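Protein (lectin) (Hyacinthoides hispanica, PDB 1B2P) binds mannose as a monocot bulb lectin and pairs with its own copies by exchanging C-terminal strands. Local coordinates at the interface of chains A and B. Residues are numbered along the deposited sequence; one frame, centred on the assembly and turned at random. Chains: chain A/B, Protein (lectin).

The four contacts belong to one two-fold symmetric interface between chains A and B. Contacts 3 and 4 pair strand 111-114 of one chain with strand 105-109 of the other, with the chains' roles exchanged; their C-alpha centres lie about 12 Å apart. Contact 2, about 13 Å from contact 4, takes B:Trp113 from the same exchanged strand into chain A. Contact 1, about 13 Å from contact 3, joins the loop before strand 105-109 of chain B to A:Phe5 and the A:Asp10 to A:His13 loop. Strand exchange thus places the 100-108 mannose-binding motif of each chain at the dimer interface.

Contact 1: the interface of chains A and B. Residues chain A 5, 10-13; chain B 100-102.
The A:Phe5 ring points its far atoms at B:Pro101 and B:Gln100, while A:Asn12 CB of its own chain lies over one face, toward the rim. B:Gln100 and B:Asp102 open the QXDXNXVXY mannose-binding motif of bulb lectins. A:Phe5 CZ is 3.6 Å from B:Pro101 CD. The plane of the B:Gln100 amide stands 88° from that of the ring. The A:His13 ring meets the same proline from another side, with A:His13 CD2 3.8 Å from B:Pro101 CB. The carbonyl O of poorly ordered A:Asp11 lies at the edge of this imidazole. B:Gln100 NE2 donates to B:Asp102 OD1 at 3.2 Å, from above the carboxylate plane. A:Asn12 reaches in between them. A:Asn12 ND2 is 3.0 Å from B:Asp102 N; both are donors as modelled, so this pair is doubtful. A:Asn12 OD1 lies 3.3 Å from B:Asp102 OD2, which favours a flipped amide, but equally near B:Gln100 NE2, which does not. The structure alone does not settle it. A:Asn12 N donates to A:Asp10 OD1 at 2.8 Å. A:Asp10 CG sits between its own N and carbonyl carbon (chi1 64°), which turns the carboxylate toward the A:Asn12 N-H. A:Asp10 CG also comes within 3.6 Å of B:Asp102 OD2, and the two acids would probably influence each other's ionisation.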
# COMPACT_ATOMS: atom_id res chain seq x y z
N PHE A 5 16.99 3.22 4.54
CA PHE A 5 18.25 2.49 4.47
C PHE A 5 19.50 3.32 4.56
O PHE A 5 19.44 4.51 4.19
CB PHE A 5 18.28 1.78 3.11
CG PHE A 5 17.15 0.83 2.88
CD1 PHE A 5 17.46 -0.51 3.31
CD2 PHE A 5 15.94 1.08 2.30
CE1 PHE A 5 16.40 -1.42 3.12
CE2 PHE A 5 14.91 0.17 2.15
CZ PHE A 5 15.17 -1.14 2.53
N ASP A 10 23.55 0.80 -3.72
CA ASP A 10 22.58 -0.15 -4.31
C ASP A 10 21.24 0.56 -4.37
O ASP A 10 21.19 1.75 -3.95
CB ASP A 10 22.61 -1.45 -3.56
CG ASP A 10 22.16 -1.26 -2.09
OD1 ASP A 10 21.12 -0.55 -1.92
OD2 ASP A 10 22.94 -1.74 -1.24
N ASP A 11 20.23 -0.03 -4.90
CA ASP A 11 19.01 0.65 -5.19
C ASP A 11 18.02 0.53 -3.99
O ASP A 11 16.84 0.82 -4.25
CB ASP A 11 18.28 0.09 -6.38
CG ASP A 11 18.81 -0.06 -7.74
OD1 ASP A 11 19.66 0.75 -8.13
OD2 ASP A 11 18.31 -0.99 -8.43
N ASN A 12 18.60 0.40 -2.79
CA ASN A 12 17.59 0.37 -1.70
C ASN A 12 17.25 1.89 -1.51
O ASN A 12 18.20 2.66 -1.49
CB ASN A 12 18.29 -0.18 -0.49
CG ASN A 12 18.52 -1.70 -0.54
OD1 ASN A 12 19.52 -2.16 0.05
ND2 ASN A 12 17.61 -2.31 -1.16
N HIS A 13 15.99 2.08 -1.35
CA HIS A 13 15.51 3.46 -1.13
C HIS A 13 14.33 3.45 -0.20
O HIS A 13 13.62 2.43 -0.18
CB HIS A 13 15.10 4.10 -2.48
CG HIS A 13 13.99 3.27 -3.08
ND1 HIS A 13 12.65 3.61 -2.95
CD2 HIS A 13 14.01 2.11 -3.82
CE1 HIS A 13 11.91 2.68 -3.54
NE2 HIS A 13 12.69 1.76 -4.06
N GLN B 100 14.00 -6.40 0.66
CA GLN B 100 14.47 -5.02 0.25
C GLN B 100 14.28 -4.79 -1.25
O GLN B 100 14.09 -5.69 -2.03
CB GLN B 100 16.00 -4.97 0.43
CG GLN B 100 16.30 -5.14 1.92
CD GLN B 100 17.73 -4.99 2.25
OE1 GLN B 100 18.11 -4.70 3.41
NE2 GLN B 100 18.75 -5.14 1.33
N PRO B 101 14.21 -3.51 -1.64
CA PRO B 101 14.04 -3.13 -3.06
C PRO B 101 15.14 -3.68 -3.88
O PRO B 101 14.84 -3.88 -5.10
CB PRO B 101 14.21 -1.57 -2.95
CG PRO B 101 13.61 -1.27 -1.58
CD PRO B 101 14.23 -2.38 -0.72
N ASP B 102 16.32 -3.94 -3.39
CA ASP B 102 17.34 -4.53 -4.22
C ASP B 102 17.22 -6.05 -4.38
O ASP B 102 18.19 -6.65 -4.89
CB ASP B 102 18.72 -4.15 -3.77
CG ASP B 102 19.29 -4.67 -2.51
OD1 ASP B 102 18.59 -5.44 -1.84
OD2 ASP B 102 20.45 -4.40 -2.14

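Contact 2: the interface of chains A and B. Residues chain A 52, 84, 86-88; chain B 113.
B:Trp113 reaches into chain A and is met there by A:Pro87, A:Val88, A:Ser86, A:Trp52 and A:Trp84. It comes from strand 111-114, the exchanged C-terminal strand of this bulb-type lectin. The packing is tightest at the pyrrole end of the indole. A:Pro87 crosses it at about a right angle. A:Pro87 CD is 3.3 Å from B:Trp113 NE1, over the same indole face as A:Ser86 CB, and its CG also touches the pyrrole part. A:Val88 holds the root of the side chain, with A:Val88 CG1 3.6 Å from B:Trp113 CB. A:Ser86 CB covers the middle of that face, 4.0 Å from B:Trp113 CD2. The far end, at CH2, is held more loosely. A:Trp52 and A:Trp84 come from the opposite direction and touch with few atoms. A:Trp52 CZ2 lies in the indole plane at its edge, 3.8 Å from B:Trp113 CH2. A:Trp84 CH2 is 3.9 Å from B:Trp113 CH2, but sits above the rim, on the face that A:Ser86 and A:Pro87 cover. Neither makes a face-to-face stack. B:Trp113 has CG opposite its backbone N (chi1 173°), which carries the indole away from its strand toward the two tryptophans. The backbone N of A:Ser86 lies over one A:Trp84 face, toward the rim. The three tryptophans, one of them lent by the partner, help to fill the inside of the chain A beta-prism and probably help to hold the dimer together.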
# COMPACT_ATOMS: atom_id res chain seq x y z
N TRP A 52 8.03 13.13 19.75
CA TRP A 52 9.45 13.18 19.93
C TRP A 52 10.03 14.05 18.82
O TRP A 52 9.44 14.11 17.73
CB TRP A 52 10.02 11.71 19.68
CG TRP A 52 11.51 11.60 19.81
CD1 TRP A 52 12.29 11.32 20.89
CD2 TRP A 52 12.51 11.75 18.75
NE1 TRP A 52 13.67 11.31 20.65
CE2 TRP A 52 13.75 11.57 19.30
CE3 TRP A 52 12.36 12.08 17.43
CZ2 TRP A 52 14.96 11.71 18.56
CZ3 TRP A 52 13.54 12.20 16.65
CH2 TRP A 52 14.81 12.04 17.26
N TRP A 84 22.33 17.69 14.15
CA TRP A 84 21.89 16.75 15.16
C TRP A 84 22.43 15.33 14.76
O TRP A 84 22.42 15.19 13.57
CB TRP A 84 20.36 16.65 15.28
CG TRP A 84 19.87 15.74 16.37
CD1 TRP A 84 19.59 16.06 17.70
CD2 TRP A 84 19.55 14.32 16.25
NE1 TRP A 84 19.19 14.92 18.34
CE2 TRP A 84 19.14 13.85 17.51
CE3 TRP A 84 19.55 13.50 15.12
CZ2 TRP A 84 18.76 12.52 17.74
CZ3 TRP A 84 19.16 12.16 15.36
CH2 TRP A 84 18.76 11.70 16.64
N SER A 86 22.32 11.04 16.13
CA SER A 86 21.99 10.13 17.26
C SER A 86 23.30 9.83 17.90
O SER A 86 24.43 9.77 17.46
CB SER A 86 21.21 8.89 16.66
OG SER A 86 22.07 8.25 15.69
N PRO A 87 23.25 9.33 19.19
CA PRO A 87 24.41 9.31 20.03
C PRO A 87 25.19 8.07 20.03
O PRO A 87 26.15 8.00 20.83
CB PRO A 87 23.71 9.43 21.43
CG PRO A 87 22.38 8.80 21.29
CD PRO A 87 21.93 9.20 19.91
N VAL A 88 24.86 6.98 19.31
CA VAL A 88 25.61 5.75 19.33
C VAL A 88 25.90 5.32 17.92
O VAL A 88 25.06 5.35 17.06
CB VAL A 88 24.93 4.60 20.10
CG1 VAL A 88 23.48 4.76 19.95
CG2 VAL A 88 25.28 3.13 19.85
N TRP B 113 19.85 1.89 18.56
CA TRP B 113 19.35 3.14 19.22
C TRP B 113 17.93 3.19 18.89
O TRP B 113 17.40 2.73 17.83
CB TRP B 113 20.14 4.35 18.66
CG TRP B 113 19.55 5.65 19.16
CD1 TRP B 113 19.87 6.24 20.40
CD2 TRP B 113 18.62 6.49 18.53
NE1 TRP B 113 19.16 7.44 20.49
CE2 TRP B 113 18.40 7.62 19.40
CE3 TRP B 113 17.93 6.39 17.32
CZ2 TRP B 113 17.51 8.59 19.00
CZ3 TRP B 113 17.02 7.39 16.95
CH2 TRP B 113 16.84 8.53 17.84

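Contact 3: the interface of chains A and B. Residues chain A 111-114; chain B 105-107.
A:Trp113 and B:Ile107 lie obliquely across one another where two strands of different chains pair. The indole offers its six-membered ring, with A:Trp113 CE3 3.7 Å from B:Ile107 CD1. The isoleucine puts CG1 beside its backbone N (chi1 -66°) and then runs extended (chi2 172°). This carries the CD1 methyl out to the indole. B:Val106, the preceding residue, points to the opposite face of the sheet. It is the valine of the QXDXNXVXY mannose-binding motif. Its two methyls part to meet different alanines of the other chain. B:Val106 CG1 lies 3.6 Å from A:Ala111 CB, and B:Val106 CG2 lies 3.9 Å from A:Ala114 CB. The small alanine methyls probably let the strands approach closely on this face. The backbones beneath form antiparallel bridges, A:Trp113 with B:Ile107 and A:Ala114 with B:Val106. Strand 111-114 of chain A therefore extends a sheet that belongs to chain B, in the strand exchange typical of these lectins. Both backbone polar groups of B:Ile107 are used. B:Ile107 N donates to A:Trp113 O at 2.8 Å. A:Leu112 N donates to B:Ile107 O at 2.8 Å, 166° at the hydrogen, and A:Leu112 CB also packs on B:Ile107 O at 3.6 Å.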
# COMPACT_ATOMS: atom_id res chain seq x y z
N ALA A 111 24.11 -5.82 9.29
CA ALA A 111 23.44 -7.02 8.77
C ALA A 111 24.07 -8.26 9.31
O ALA A 111 25.33 -8.49 9.36
CB ALA A 111 23.64 -7.07 7.23
N LEU A 112 23.21 -9.16 9.82
CA LEU A 112 23.71 -10.40 10.40
C LEU A 112 23.75 -11.48 9.36
O LEU A 112 24.81 -12.21 9.41
CB LEU A 112 22.66 -10.81 11.51
CG LEU A 112 23.05 -12.14 12.21
CD1 LEU A 112 24.24 -11.86 13.16
CD2 LEU A 112 21.80 -12.47 13.11
N TRP A 113 22.82 -11.62 8.48
CA TRP A 113 22.76 -12.64 7.45
C TRP A 113 21.86 -12.18 6.34
O TRP A 113 20.92 -11.35 6.56
CB TRP A 113 22.14 -13.95 8.10
CG TRP A 113 21.93 -15.05 7.11
CD1 TRP A 113 22.96 -15.91 6.71
CD2 TRP A 113 20.73 -15.39 6.45
NE1 TRP A 113 22.36 -16.76 5.81
CE2 TRP A 113 21.04 -16.53 5.63
CE3 TRP A 113 19.45 -14.89 6.43
CZ2 TRP A 113 20.06 -17.07 4.83
CZ3 TRP A 113 18.46 -15.47 5.67
CH2 TRP A 113 18.80 -16.57 4.86
N ALA A 114 22.09 -12.69 5.13
CA ALA A 114 21.21 -12.37 4.04
C ALA A 114 21.06 -13.59 3.09
O ALA A 114 22.07 -14.36 3.10
CB ALA A 114 21.77 -11.19 3.17
N VAL B 105 17.24 -10.33 0.90
CA VAL B 105 16.41 -10.49 2.17
C VAL B 105 17.44 -10.45 3.23
O VAL B 105 18.39 -11.29 3.23
CB VAL B 105 15.67 -11.81 2.15
CG1 VAL B 105 15.02 -11.99 3.56
CG2 VAL B 105 14.57 -11.80 1.05
N VAL B 106 17.35 -9.51 4.22
CA VAL B 106 18.49 -9.31 5.15
C VAL B 106 17.97 -9.23 6.59
O VAL B 106 16.89 -8.70 6.79
CB VAL B 106 19.26 -8.01 4.84
CG1 VAL B 106 20.50 -7.85 5.69
CG2 VAL B 106 19.64 -7.95 3.33
N ILE B 107 18.71 -9.90 7.50
CA ILE B 107 18.31 -9.72 8.92
C ILE B 107 19.30 -8.73 9.52
O ILE B 107 20.49 -8.90 9.41
CB ILE B 107 18.49 -11.14 9.58
CG1 ILE B 107 17.49 -12.11 8.98
CG2 ILE B 107 18.29 -10.94 11.14
CD1 ILE B 107 17.79 -13.57 9.47

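Contact 4: the interface of chains A and B. Residues chain A 106-108; chain B 94, 109-112.
A:Tyr108 turns its ring toward B:His94 and B:Ala111 by setting CG opposite its carbonyl carbon (chi1 -65°), with the ring plane about perpendicular to the plane through CA, CB and CG (chi2 -89°). One side of the ring, CD1 and CE1, faces chain B. B:His94 O lies in the ring plane at its edge, 3.5 Å from A:Tyr108 CE1. B:His94 CB adds a contact to A:Tyr108 CE1 at 3.8 Å, and A:Tyr108 CD1 rests against B:Ala111 CA. Over one face of the tyrosine ring, toward its rim, lies A:Val106 CG1. That methyl also packs on B:Ala111 CB, so the valine touches the partner and probably helps to steady the ring. The backbone of A:Tyr108 bridges antiparallel to B:Ala111. Just beyond it, B:Leu112 N donates to A:Ile107 O at 2.8 Å, almost straight at 178°. The turn leading to B:Ala111 is pinned by B:Asp110, which follows a cis peptide bond. B:Asp110 OD1 accepts B:His94 N at 2.9 Å and, in a more bent bond, B:Ala111 N at 2.8 Å, from opposite faces of the carboxylate plane. This double grip probably helps to hold B:His94 beside the strand that crosses to chain A. A:Tyr108 closes the QXDXNXVXY mannose-binding motif, so the contact joins the dimer and probably also helps to position a residue of the sugar site.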
# COMPACT_ATOMS: atom_id res chain seq x y z
N VAL A 106 13.48 2.75 15.52
CA VAL A 106 14.60 2.00 15.93
C VAL A 106 15.62 1.87 14.74
O VAL A 106 15.11 1.61 13.67
CB VAL A 106 14.17 0.57 16.42
CG1 VAL A 106 15.31 -0.18 17.06
CG2 VAL A 106 12.96 0.64 17.42
N ILE A 107 16.86 1.98 15.15
CA ILE A 107 17.90 1.72 14.12
C ILE A 107 18.42 0.32 14.38
O ILE A 107 18.87 0.06 15.50
CB ILE A 107 19.05 2.73 14.26
CG1 ILE A 107 18.46 4.10 13.96
CG2 ILE A 107 20.22 2.34 13.30
CD1 ILE A 107 19.56 5.28 14.15
N TYR A 108 18.48 -0.57 13.42
CA TYR A 108 19.08 -1.87 13.59
C TYR A 108 20.30 -2.07 12.64
O TYR A 108 20.17 -1.61 11.53
CB TYR A 108 18.00 -2.94 13.10
CG TYR A 108 16.72 -3.01 13.92
CD1 TYR A 108 16.73 -3.90 15.00
CD2 TYR A 108 15.61 -2.25 13.62
CE1 TYR A 108 15.57 -4.01 15.78
CE2 TYR A 108 14.41 -2.37 14.38
CZ TYR A 108 14.49 -3.25 15.46
OH TYR A 108 13.32 -3.35 16.20
N HIS B 94 16.80 -7.54 19.70
CA HIS B 94 15.68 -7.37 18.79
C HIS B 94 16.27 -7.30 17.37
O HIS B 94 17.31 -6.67 17.26
CB HIS B 94 15.03 -5.97 19.05
CG HIS B 94 14.38 -5.97 20.44
ND1 HIS B 94 15.12 -5.60 21.54
CD2 HIS B 94 13.10 -6.24 20.73
CE1 HIS B 94 14.25 -5.67 22.56
NE2 HIS B 94 13.02 -6.02 22.13
N GLY B 109 20.39 -6.51 13.04
CA GLY B 109 20.13 -6.23 14.50
C GLY B 109 21.51 -6.45 15.08
O GLY B 109 22.53 -6.84 14.53
N ASP B 110 21.65 -6.41 16.46
CA ASP B 110 20.56 -5.97 17.32
C ASP B 110 20.35 -4.49 17.19
O ASP B 110 20.93 -3.72 16.41
CB ASP B 110 21.29 -6.23 18.72
CG ASP B 110 20.44 -6.03 19.93
OD1 ASP B 110 19.23 -5.99 19.90
OD2 ASP B 110 21.15 -5.90 21.04
N ALA B 111 19.32 -4.05 17.89
CA ALA B 111 18.92 -2.64 17.86
C ALA B 111 20.03 -1.78 18.38
O ALA B 111 20.60 -2.00 19.47
CB ALA B 111 17.65 -2.41 18.70
N LEU B 112 20.39 -0.65 17.72
CA LEU B 112 21.50 0.19 18.13
C LEU B 112 20.99 1.36 18.95
O LEU B 112 21.63 1.75 19.94
CB LEU B 112 22.18 0.70 16.80
CG LEU B 112 23.44 1.50 16.96
CD1 LEU B 112 24.56 0.65 17.54
CD2 LEU B 112 23.92 2.09 15.59